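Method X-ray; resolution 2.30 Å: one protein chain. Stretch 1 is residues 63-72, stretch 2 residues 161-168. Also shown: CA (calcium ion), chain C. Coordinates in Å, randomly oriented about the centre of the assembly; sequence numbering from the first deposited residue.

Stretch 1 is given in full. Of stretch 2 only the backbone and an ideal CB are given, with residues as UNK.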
ATOM      1  N   ILE A  63      -0.203  -6.784   2.324  1.00 36.73           N
ATOM      2  CA  ILE A  63       0.569  -6.943   3.528  1.00 34.03           C
ATOM      3  C   ILE A  63       2.004  -6.549   3.219  1.00 34.92           C
ATOM      4  O   ILE A  63       2.614  -5.768   3.945  1.00 37.96           O
ATOM      5  CB  ILE A  63       0.467  -8.391   4.057  1.00 37.14           C
ATOM      6  CG1 ILE A  63      -0.929  -8.632   4.645  1.00 38.60           C
ATOM      7  CG2 ILE A  63       1.538  -8.672   5.119  1.00 35.93           C
ATOM      8  CD1 ILE A  63      -1.304 -10.087   4.781  1.00 40.91           C
ATOM      9  N   LYS A  64       2.543  -7.053   2.119  1.00 32.58           N
ATOM     10  CA  LYS A  64       3.945  -6.811   1.849  1.00 34.01           C
ATOM     11  C   LYS A  64       4.233  -5.375   1.402  1.00 33.01           C
ATOM     12  O   LYS A  64       5.316  -4.848   1.626  1.00 35.23           O
ATOM     13  CB  LYS A  64       4.460  -7.816   0.815  1.00 38.96           C
ATOM     14  CG  LYS A  64       4.523  -9.256   1.325  1.00 40.32           C
ATOM     15  CD  LYS A  64       4.833 -10.219   0.192  1.00 37.99           C
ATOM     16  CE  LYS A  64       5.155 -11.613   0.712  1.00 47.98           C
ATOM     17  NZ  LYS A  64       5.295 -12.580  -0.425  1.00 50.04           N
ATOM     18  N   LEU A  65       3.267  -4.738   0.768  1.00 28.74           N
ATOM     19  CA  LEU A  65       3.560  -3.480   0.118  1.00 28.81           C
ATOM     20  C   LEU A  65       2.983  -2.256   0.820  1.00 28.73           C
ATOM     21  O   LEU A  65       3.300  -1.123   0.447  1.00 34.23           O
ATOM     22  CB  LEU A  65       3.079  -3.530  -1.330  1.00 30.10           C
ATOM     23  CG  LEU A  65       3.784  -4.522  -2.259  1.00 29.06           C
ATOM     24  CD1 LEU A  65       3.187  -4.408  -3.666  1.00 30.02           C
ATOM     25  CD2 LEU A  65       5.299  -4.263  -2.293  1.00 27.64           C
ATOM     26  N   HIS A  66       2.130  -2.449   1.821  1.00 27.48           N
ATOM     27  CA  HIS A  66       1.450  -1.271   2.352  1.00 30.54           C
ATOM     28  C   HIS A  66       2.421  -0.257   2.987  1.00 32.85           C
ATOM     29  O   HIS A  66       2.124   0.933   3.042  1.00 33.18           O
ATOM     30  CB  HIS A  66       0.284  -1.632   3.272  1.00 28.83           C
ATOM     31  CG  HIS A  66       0.697  -2.175   4.596  1.00 40.37           C
ATOM     32  ND1 HIS A  66       1.122  -3.476   4.761  1.00 41.11           N
ATOM     33  CD2 HIS A  66       0.745  -1.603   5.822  1.00 41.54           C
ATOM     34  CE1 HIS A  66       1.416  -3.679   6.029  1.00 40.88           C
ATOM     35  NE2 HIS A  66       1.189  -2.560   6.696  1.00 40.96           N
ATOM     36  N   ASP A  67       3.578  -0.727   3.445  1.00 29.11           N
ATOM     37  CA  ASP A  67       4.609   0.170   3.961  1.00 27.14           C
ATOM     38  C   ASP A  67       5.834   0.304   3.080  1.00 30.08           C
ATOM     39  O   ASP A  67       6.889   0.757   3.553  1.00 30.67           O
ATOM     40  CB  ASP A  67       5.045  -0.262   5.363  1.00 31.92           C
ATOM     41  CG  ASP A  67       4.072   0.185   6.435  1.00 39.46           C
ATOM     42  OD1 ASP A  67       4.074  -0.418   7.532  1.00 42.45           O
ATOM     43  OD2 ASP A  67       3.309   1.138   6.157  1.00 39.14           O
ATOM     44  N   ILE A  68       5.710  -0.090   1.814  1.00 26.63           N
ATOM     45  CA  ILE A  68       6.842   0.024   0.900  1.00 30.15           C
ATOM     46  C   ILE A  68       7.271   1.489   0.772  1.00 31.54           C
ATOM     47  O   ILE A  68       8.448   1.776   0.552  1.00 32.16           O
ATOM     48  CB  ILE A  68       6.563  -0.618  -0.484  1.00 35.13           C
ATOM     49  CG1 ILE A  68       7.874  -0.882  -1.222  1.00 35.55           C
ATOM     50  CG2 ILE A  68       5.637   0.260  -1.295  1.00 31.36           C
ATOM     51  CD1 ILE A  68       8.951  -1.492  -0.319  1.00 40.82           C
ATOM     52  N   GLY A  69       6.321   2.406   0.965  1.00 29.12           N
ATOM     53  CA  GLY A  69       6.597   3.838   0.946  1.00 26.79           C
ATOM     54  C   GLY A  69       7.659   4.239   1.966  1.00 32.64           C
ATOM     55  O   GLY A  69       8.285   5.306   1.849  1.00 27.00           O
ATOM     56  N   LYS A  70       7.869   3.388   2.973  1.00 30.55           N
ATOM     57  CA  LYS A  70       8.933   3.642   3.940  1.00 31.57           C
ATOM     58  C   LYS A  70      10.326   3.550   3.310  1.00 31.52           C
ATOM     59  O   LYS A  70      11.300   4.077   3.855  1.00 31.40           O
ATOM     60  CB  LYS A  70       8.827   2.707   5.151  1.00 30.08           C
ATOM     61  CG  LYS A  70       7.662   3.015   6.100  1.00 32.72           C
ATOM     62  CD  LYS A  70       7.636   2.016   7.293  1.00 37.99           C
ATOM     63  CE  LYS A  70       6.487   2.281   8.271  1.00 38.20           C
ATOM     64  NZ  LYS A  70       6.692   1.551   9.578  1.00 45.15           N
ATOM     65  N   ALA A  71      10.438   2.861   2.180  1.00 27.18           N
ATOM     66  CA  ALA A  71      11.733   2.806   1.512  1.00 31.46           C
ATOM     67  C   ALA A  71      12.048   4.110   0.765  1.00 33.47           C
ATOM     68  O   ALA A  71      13.015   4.163   0.012  1.00 40.40           O
ATOM     69  CB  ALA A  71      11.834   1.599   0.576  1.00 26.81           C
ATOM     70  N   SER A  72      11.238   5.153   0.980  1.00 31.87           N
ATOM     71  CA  SER A  72      11.573   6.509   0.492  1.00 29.33           C
ATOM     72  C   SER A  72      12.786   7.010   1.257  1.00 31.72           C
ATOM     73  O   SER A  72      12.860   6.828   2.474  1.00 33.42           O
ATOM     74  CB  SER A  72      10.417   7.489   0.727  1.00 30.73           C
ATOM     75  OG  SER A  72       9.230   7.080   0.059  1.00 37.45           O
ATOM     76  N   UNK A 161      16.026  -4.195  -5.722  1.00 53.85           N
ATOM     77  CA  UNK A 161      16.381  -5.432  -5.045  1.00 63.55           C
ATOM     78  C   UNK A 161      15.421  -5.714  -3.888  1.00 59.21           C
ATOM     79  O   UNK A 161      14.912  -6.831  -3.751  1.00 63.03           O
ATOM     80  CB  UNK A 161      17.822  -5.364  -4.536  1.00 63.55           C
ATOM     81  N   UNK A 162      15.148  -4.691  -3.079  1.00 55.93           N
ATOM     82  CA  UNK A 162      14.178  -4.815  -1.988  1.00 51.13           C
ATOM     83  C   UNK A 162      12.837  -5.357  -2.472  1.00 49.85           C
ATOM     84  O   UNK A 162      12.279  -6.265  -1.855  1.00 55.60           O
ATOM     85  CB  UNK A 162      13.971  -3.458  -1.312  1.00 51.13           C
ATOM     86  N   UNK A 163      12.328  -4.807  -3.574  1.00 43.94           N
ATOM     87  CA  UNK A 163      11.049  -5.258  -4.121  1.00 46.10           C
ATOM     88  C   UNK A 163      11.133  -6.716  -4.543  1.00 50.92           C
ATOM     89  O   UNK A 163      10.211  -7.487  -4.320  1.00 49.25           O
ATOM     90  CB  UNK A 163      10.632  -4.388  -5.308  1.00 46.10           C
ATOM     91  N   UNK A 164      12.251  -7.087  -5.154  1.00 63.06           N
ATOM     92  CA  UNK A 164      12.480  -8.466  -5.558  1.00 67.40           C
ATOM     93  C   UNK A 164      12.408  -9.397  -4.345  1.00 65.04           C
ATOM     94  O   UNK A 164      11.699 -10.405  -4.373  1.00 64.58           O
ATOM     95  CB  UNK A 164      13.834  -8.600  -6.257  1.00 67.40           C
ATOM     96  N   UNK A 165      13.130  -9.052  -3.282  1.00 65.77           N
ATOM     97  CA  UNK A 165      13.081  -9.817  -2.031  1.00 71.80           C
ATOM     98  C   UNK A 165      11.646  -9.965  -1.517  1.00 70.05           C
ATOM     99  O   UNK A 165      11.256 -11.019  -1.008  1.00 70.87           O
ATOM    100  CB  UNK A 165      13.948  -9.142  -0.966  1.00 71.80           C
ATOM    101  N   UNK A 166      10.871  -8.891  -1.656  1.00 63.03           N
ATOM    102  CA  UNK A 166       9.514  -8.827  -1.136  1.00 55.01           C
ATOM    103  C   UNK A 166       8.495  -9.574  -1.982  1.00 51.80           C
ATOM    104  O   UNK A 166       7.680 -10.323  -1.448  1.00 54.72           O
ATOM    105  CB  UNK A 166       9.086  -7.364  -1.008  1.00 55.01           C
ATOM    106  N   UNK A 167       8.494  -9.329  -3.291  1.00 53.90           N
ATOM    107  CA  UNK A 167       7.396  -9.807  -4.134  1.00 59.29           C
ATOM    108  C   UNK A 167       7.879 -10.674  -5.296  1.00 71.38           C
ATOM    109  O   UNK A 167       7.076 -11.281  -6.014  1.00 72.31           O
ATOM    110  CB  UNK A 167       6.605  -8.616  -4.680  1.00 59.29           C
ATOM    111  N   UNK A 168       9.192 -10.735  -5.474  1.00 77.95           N
ATOM    112  CA  UNK A 168       9.776 -11.688  -6.394  1.00 82.41           C
ATOM    113  C   UNK A 168       9.958 -11.234  -7.828  1.00 84.46           C
ATOM    114  O   UNK A 168      10.270 -12.051  -8.694  1.00 85.61           O
ATOM    115  CB  UNK A 168       8.911 -12.950  -6.397  1.00 82.41           C
TER
HETATM  116 CA    CA C 501       2.071   2.560   7.398  1.00 24.32          CA

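Positions 161 to 167 are helical, so the side chains that meet stretch 1 should recur every three or four residues.

Position 161 has no atom of stretch 1 within 5.5 Å of its ideal CB. Stretch 1 sets no demand here, and many side chains would do. The deposited residue is Asp-161. It forms a long salt bridge with position 165.

Position 162 points its CA-to-CB bond toward stretch 1. The ideal CB lies 5.5 Å from CD1 of Ile-68, and the methyl of Ala-71 is also on this side. No polar side-chain group is offered. A medium-sized apolar residue such as leucine, isoleucine or methionine would suit. It is Leu-162. Its CD2 touches both neighbours, at 3.7 Å from Ile-68 CD1 and 3.8 Å from Ala-71 CB.

Position 163 points sideways, and its ideal CB has nothing of stretch 1 within 5.5 Å. A longer apolar side chain could reach Leu-65 and Ile-68; leucine, isoleucine and methionine are all plausible. It is Ile-163. Its CD1 packs 3.7 Å from Ile-68 CG1 and 4.1 Å from Leu-65 CD2.

Positions 164 and 165 are out of reach of stretch 1, which leaves the choice wide. They are Lys-164 and Lys-165. Lys-165 is poorly ordered; its NZ makes a long salt bridge with Asp-161 OD1, at 3.9 Å.

Position 166 points toward stretch 1. The ideal CB is 5.0 Å from Lys-64 CB and 5.1 Å from Leu-65 CD2, and Ile-68 CD1 lies further along. A branched or flexible apolar residue would suit: leucine, methionine or isoleucine. It is Leu-166. Its CD1 comes 3.6 Å from Ile-68 CD1, while CD2 is 4.3 Å from Lys-64 CB. The backbone takes part whatever the side chain: the extended Lys-64 lays its CD 3.3 Å from Leu-166 O and gives that oxygen a weak hydrogen bond from NZ, at 3.4 Å.

Position 167 points sideways. Its ideal CB is 5.1 Å from Leu-65 CD2 and 5.4 Å from Lys-64 CD. Valine, isoleucine, leucine or methionine could cover these carbons. It is Ile-167, with chi1 p. Its CG2 lies 3.9 Å from Leu-65 CD2 and 4.4 Å from Lys-64 CD.

Position 168 leaves the helix with phi 90° and psi 10°. An ideal CB would be jammed against the carbonyl O of the preceding residue, which calls for glycine. It is Gly-168, poorly ordered and clear of stretch 1.

Stretch 2, residues 161-168: DLIKKLIG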
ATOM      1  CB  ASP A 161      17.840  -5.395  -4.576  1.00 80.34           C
ATOM      2  CG  ASP A 161      17.989  -5.715  -3.104  1.00 92.33           C
ATOM      3  OD1 ASP A 161      17.857  -6.904  -2.740  1.00 99.20           O
ATOM      4  OD2 ASP A 161      18.244  -4.779  -2.314  1.00 94.10           O
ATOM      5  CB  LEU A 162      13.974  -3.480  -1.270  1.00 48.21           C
ATOM      6  CG  LEU A 162      12.878  -3.500  -0.201  1.00 48.81           C
ATOM      7  CD1 LEU A 162      13.275  -4.393   0.962  1.00 53.44           C
ATOM      8  CD2 LEU A 162      12.561  -2.094   0.296  1.00 47.20           C
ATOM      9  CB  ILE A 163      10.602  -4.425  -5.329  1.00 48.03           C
ATOM     10  CG1 ILE A 163      10.112  -3.053  -4.874  1.00 47.25           C
ATOM     11  CG2 ILE A 163       9.475  -5.135  -6.064  1.00 48.68           C
ATOM     12  CD1 ILE A 163       8.899  -3.102  -3.973  1.00 42.40           C
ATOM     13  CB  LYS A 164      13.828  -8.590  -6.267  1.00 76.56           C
ATOM     14  CG  LYS A 164      13.774  -9.373  -7.570  1.00 83.18           C
ATOM     15  CD  LYS A 164      14.999  -9.122  -8.453  1.00 87.57           C
ATOM     16  CE  LYS A 164      14.824  -7.878  -9.319  1.00 89.05           C
ATOM     17  NZ  LYS A 164      15.770  -7.854 -10.478  1.00 92.26           N
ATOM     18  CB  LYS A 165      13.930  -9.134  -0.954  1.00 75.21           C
ATOM     19  CG  LYS A 165      15.242  -9.815  -0.620  1.00 82.31           C
ATOM     20  CD  LYS A 165      15.991  -9.024   0.445  1.00 86.37           C
ATOM     21  CE  LYS A 165      16.162  -7.567   0.017  1.00 87.81           C
ATOM     22  NZ  LYS A 165      16.891  -6.737   1.018  1.00 89.66           N
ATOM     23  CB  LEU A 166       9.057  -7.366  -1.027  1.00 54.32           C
ATOM     24  CG  LEU A 166       9.502  -6.536   0.172  1.00 61.10           C
ATOM     25  CD1 LEU A 166       9.488  -5.034  -0.166  1.00 55.63           C
ATOM     26  CD2 LEU A 166       8.624  -6.836   1.379  1.00 64.32           C
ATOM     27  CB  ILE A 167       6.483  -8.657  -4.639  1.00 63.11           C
ATOM     28  CG1 ILE A 167       7.261  -7.693  -5.531  1.00 64.08           C
ATOM     29  CG2 ILE A 167       5.866  -7.912  -3.466  1.00 63.80           C
ATOM     30  CD1 ILE A 167       6.504  -7.305  -6.774  1.00 61.64           C
TER
HETATM   31  O   HOH W   1       1.837   0.513   8.463  1.00 36.40           O
HETATM   32  O   HOH W   2       3.812   2.413   9.616  1.00 70.93           O
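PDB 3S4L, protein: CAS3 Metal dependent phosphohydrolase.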